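Local coordinates for SusD superfamily protein (Bacteroides fragilis, PDB 3L22), which probably binds glycans at the outer membrane for uptake, as a SusD-family lipoprotein, and binds zinc ions, at residues F15-L25 and F98-A109. Sequence-based numbering, arbitrary orientation.
Sequences FTSPTRIEATL and FLQSLEGAREVA. With ZN (zinc ion), chain C; EDO (1,2-ethanediol), chain X.
The carbonyl oxygen of Ile21 takes the helical hydrogen bond from Leu25 N at 2.8 Å and also meets the edge of the Phe98 ring, where CE1 lies 3.6 Å from Ile21 O, near the ring plane. A chi1 of 175°, CG anti to the backbone N, carries the Phe98 ring from helix 79-103 across to helix 18-33, and Thr24 CG2 touches the same edge at CD1. Segments 18-25 and 98-103 run nearly antiparallel, at 168°. Ile21 is a knob among Phe98, Leu102, Val108 and Ala109; its branches divide the work, CG2 lying 3.8 Å from Phe98 CE1 and CD1 reaching 3.7 Å from Val108 CG1. Phe15, just before the helix, fills the gap between the helices. Ile21 CA stands over the centre of one face of the Phe15 ring, while Phe15 CE2 comes 3.4 Å from Ser101 CB and Phe15 CB touches Ala105 CB. The Phe15 and Phe98 rings meet obliquely, their planes at 59°. Val108 CG1 presses against the turn into the helix, 3.3 Å from Ser17 C, and Pro18 CD packs on the same methyl. Ser17 is the N-cap there, its OG accepting from Arg20 N at 3.2 Å. On the far side of helix 106-109, Glu107 binds zinc through OE2 at 2.1 Å, and OE2 also accepts from 1,2-ethanediol. Tyr116 and Ala120 of helix 113-131 cover Ile21 and Phe98, consistent with the TPR-related helical part of SusD-family proteins. No hydrogen bond joins the two segments, so their cohesion rests on apolar and aromatic contacts, while the Ser17 cap and helical backbone bonds act within their own segments.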
# COMPACT_ATOMS: atom_id res chain seq x y z
N PHE A 15 -31.19 -5.57 -0.89
CA PHE A 15 -30.75 -5.37 -2.26
C PHE A 15 -31.90 -5.55 -3.23
O PHE A 15 -31.96 -6.53 -3.96
CB PHE A 15 -29.62 -6.33 -2.61
CG PHE A 15 -28.30 -6.04 -1.91
CD1 PHE A 15 -28.07 -4.91 -1.12
CD2 PHE A 15 -27.26 -6.93 -2.09
CE1 PHE A 15 -26.85 -4.71 -0.53
CE2 PHE A 15 -26.04 -6.72 -1.51
CZ PHE A 15 -25.83 -5.61 -0.72
N THR A 16 -32.80 -4.59 -3.25
CA THR A 16 -33.96 -4.64 -4.12
C THR A 16 -33.68 -4.00 -5.47
O THR A 16 -34.51 -4.07 -6.33
CB THR A 16 -35.14 -3.89 -3.47
OG1 THR A 16 -34.72 -2.56 -3.20
CG2 THR A 16 -35.54 -4.54 -2.16
N SER A 17 -32.54 -3.35 -5.66
CA SER A 17 -32.23 -2.71 -6.95
C SER A 17 -30.75 -2.62 -7.15
O SER A 17 -30.00 -2.68 -6.17
CB SER A 17 -32.77 -1.30 -7.00
OG SER A 17 -32.06 -0.49 -6.10
N PRO A 18 -30.32 -2.45 -8.41
CA PRO A 18 -28.89 -2.31 -8.68
C PRO A 18 -28.28 -1.10 -7.98
O PRO A 18 -27.16 -1.20 -7.49
CB PRO A 18 -28.83 -2.10 -10.20
CG PRO A 18 -30.07 -2.71 -10.74
CD PRO A 18 -31.12 -2.56 -9.65
N THR A 19 -29.00 0.02 -7.89
CA THR A 19 -28.42 1.19 -7.26
C THR A 19 -28.18 0.92 -5.75
O THR A 19 -27.19 1.37 -5.20
CB THR A 19 -29.18 2.52 -7.51
OG1 THR A 19 -30.38 2.53 -6.77
CG2 THR A 19 -29.54 2.72 -8.98
N ARG A 20 -29.03 0.12 -5.11
CA ARG A 20 -28.76 -0.28 -3.70
C ARG A 20 -27.55 -1.20 -3.55
O ARG A 20 -26.76 -1.03 -2.65
CB ARG A 20 -29.98 -0.93 -3.06
CG ARG A 20 -31.02 0.12 -2.70
CD ARG A 20 -32.04 -0.45 -1.80
NE ARG A 20 -32.94 0.56 -1.27
CZ ARG A 20 -33.98 0.29 -0.48
NH1 ARG A 20 -34.24 -0.97 -0.12
NH2 ARG A 20 -34.74 1.28 -0.04
N ILE A 21 -27.38 -2.14 -4.47
CA ILE A 21 -26.17 -2.98 -4.48
C ILE A 21 -24.92 -2.10 -4.62
O ILE A 21 -23.96 -2.18 -3.85
CB ILE A 21 -26.19 -4.03 -5.61
CG1 ILE A 21 -27.37 -5.01 -5.42
CG2 ILE A 21 -24.84 -4.79 -5.63
CD1 ILE A 21 -27.69 -5.89 -6.69
N GLU A 22 -24.96 -1.22 -5.60
CA GLU A 22 -23.82 -0.38 -5.86
C GLU A 22 -23.52 0.62 -4.74
O GLU A 22 -22.38 0.89 -4.50
CB GLU A 22 -24.00 0.33 -7.19
CG GLU A 22 -23.86 -0.65 -8.32
CD GLU A 22 -24.17 -0.08 -9.69
OE1 GLU A 22 -24.26 1.14 -9.79
OE2 GLU A 22 -24.32 -0.87 -10.65
N ALA A 23 -24.54 1.14 -4.05
CA ALA A 23 -24.31 2.00 -2.92
C ALA A 23 -23.52 1.26 -1.84
O ALA A 23 -22.61 1.81 -1.23
CB ALA A 23 -25.67 2.54 -2.31
N THR A 24 -23.89 0.00 -1.60
CA THR A 24 -23.19 -0.80 -0.60
C THR A 24 -21.81 -1.14 -1.09
O THR A 24 -20.87 -1.08 -0.30
CB THR A 24 -23.97 -2.07 -0.24
OG1 THR A 24 -25.30 -1.68 0.08
CG2 THR A 24 -23.36 -2.79 0.94
N LEU A 25 -21.65 -1.41 -2.38
CA LEU A 25 -20.32 -1.68 -2.95
C LEU A 25 -19.40 -0.48 -2.78
O LEU A 25 -18.24 -0.61 -2.31
CB LEU A 25 -20.41 -2.05 -4.44
CG LEU A 25 -19.12 -2.27 -5.23
CD1 LEU A 25 -18.29 -3.29 -4.58
CD2 LEU A 25 -19.42 -2.67 -6.66
N PHE A 98 -21.76 -8.09 2.41
CA PHE A 98 -22.11 -7.76 1.04
C PHE A 98 -22.20 -9.02 0.18
O PHE A 98 -23.20 -9.20 -0.51
CB PHE A 98 -21.09 -6.80 0.43
CG PHE A 98 -21.32 -6.49 -1.03
CD1 PHE A 98 -22.20 -5.50 -1.42
CD2 PHE A 98 -20.58 -7.13 -2.02
CE1 PHE A 98 -22.40 -5.19 -2.75
CE2 PHE A 98 -20.75 -6.82 -3.36
CZ PHE A 98 -21.67 -5.85 -3.73
N LEU A 99 -21.17 -9.88 0.23
CA LEU A 99 -21.18 -11.10 -0.60
C LEU A 99 -22.35 -12.01 -0.25
O LEU A 99 -22.93 -12.59 -1.14
CB LEU A 99 -19.86 -11.88 -0.51
CG LEU A 99 -18.61 -11.20 -1.09
CD1 LEU A 99 -17.34 -11.97 -0.67
CD2 LEU A 99 -18.71 -11.06 -2.61
N GLN A 100 -22.70 -12.13 1.02
CA GLN A 100 -23.81 -12.97 1.37
C GLN A 100 -25.14 -12.37 0.92
O GLN A 100 -25.99 -13.09 0.42
CB GLN A 100 -23.85 -13.22 2.87
CG GLN A 100 -25.01 -14.10 3.33
CD GLN A 100 -24.81 -14.52 4.77
OE1 GLN A 100 -24.02 -15.44 5.06
NE2 GLN A 100 -25.43 -13.79 5.69
N SER A 101 -25.31 -11.07 1.10
CA SER A 101 -26.53 -10.41 0.61
C SER A 101 -26.65 -10.47 -0.91
O SER A 101 -27.72 -10.72 -1.43
CB SER A 101 -26.56 -8.95 1.05
OG SER A 101 -26.59 -8.91 2.46
N LEU A 102 -25.54 -10.29 -1.62
CA LEU A 102 -25.54 -10.34 -3.08
C LEU A 102 -25.97 -11.70 -3.61
O LEU A 102 -26.61 -11.80 -4.66
CB LEU A 102 -24.17 -9.96 -3.62
CG LEU A 102 -23.93 -9.80 -5.11
CD1 LEU A 102 -24.90 -8.80 -5.75
CD2 LEU A 102 -22.46 -9.37 -5.36
N GLU A 103 -25.65 -12.76 -2.86
CA GLU A 103 -26.03 -14.11 -3.27
C GLU A 103 -27.54 -14.27 -3.38
O GLU A 103 -28.06 -15.03 -4.22
CB GLU A 103 -25.40 -15.14 -2.31
CG GLU A 103 -25.66 -16.57 -2.73
CD GLU A 103 -24.95 -17.58 -1.89
OE1 GLU A 103 -23.86 -17.99 -2.22
OE2 GLU A 103 -25.54 -18.07 -0.93
N GLY A 104 -28.26 -13.52 -2.54
CA GLY A 104 -29.73 -13.49 -2.59
C GLY A 104 -30.32 -12.45 -3.51
O GLY A 104 -31.54 -12.26 -3.51
N ALA A 105 -29.49 -11.81 -4.33
CA ALA A 105 -29.94 -10.74 -5.22
C ALA A 105 -29.41 -10.94 -6.63
O ALA A 105 -29.17 -9.97 -7.35
CB ALA A 105 -29.52 -9.35 -4.66
N ARG A 106 -29.26 -12.19 -7.04
CA ARG A 106 -28.64 -12.52 -8.32
C ARG A 106 -29.35 -11.91 -9.51
O ARG A 106 -28.69 -11.38 -10.40
CB ARG A 106 -28.55 -14.06 -8.47
CG ARG A 106 -27.64 -14.55 -9.56
CD ARG A 106 -27.50 -16.06 -9.51
NE ARG A 106 -26.49 -16.52 -8.56
CZ ARG A 106 -25.18 -16.51 -8.78
NH1 ARG A 106 -24.69 -16.06 -9.94
NH2 ARG A 106 -24.36 -16.97 -7.85
N GLU A 107 -30.69 -11.93 -9.52
CA GLU A 107 -31.44 -11.33 -10.63
C GLU A 107 -31.42 -9.86 -10.65
O GLU A 107 -31.36 -9.27 -11.74
CB GLU A 107 -32.92 -11.67 -10.57
CG GLU A 107 -33.16 -13.07 -10.80
CD GLU A 107 -34.61 -13.39 -11.02
OE1 GLU A 107 -35.52 -12.54 -10.90
OE2 GLU A 107 -34.83 -14.55 -11.37
N VAL A 108 -31.53 -9.23 -9.48
CA VAL A 108 -31.39 -7.78 -9.40
C VAL A 108 -30.03 -7.34 -9.95
O VAL A 108 -29.97 -6.39 -10.73
CB VAL A 108 -31.63 -7.26 -7.94
CG1 VAL A 108 -31.23 -5.81 -7.80
CG2 VAL A 108 -33.11 -7.43 -7.60
N ALA A 109 -28.96 -8.04 -9.61
CA ALA A 109 -27.63 -7.72 -10.14
C ALA A 109 -27.50 -7.94 -11.65
O ALA A 109 -26.75 -7.23 -12.30
CB ALA A 109 -26.55 -8.51 -9.40
ZN ZN C . -36.96 -14.78 -11.27
C1 EDO X . -33.97 -16.84 -9.19
O1 EDO X . -33.22 -16.48 -10.38
C2 EDO X . -33.65 -15.92 -8.01
O2 EDO X . -34.82 -15.25 -7.53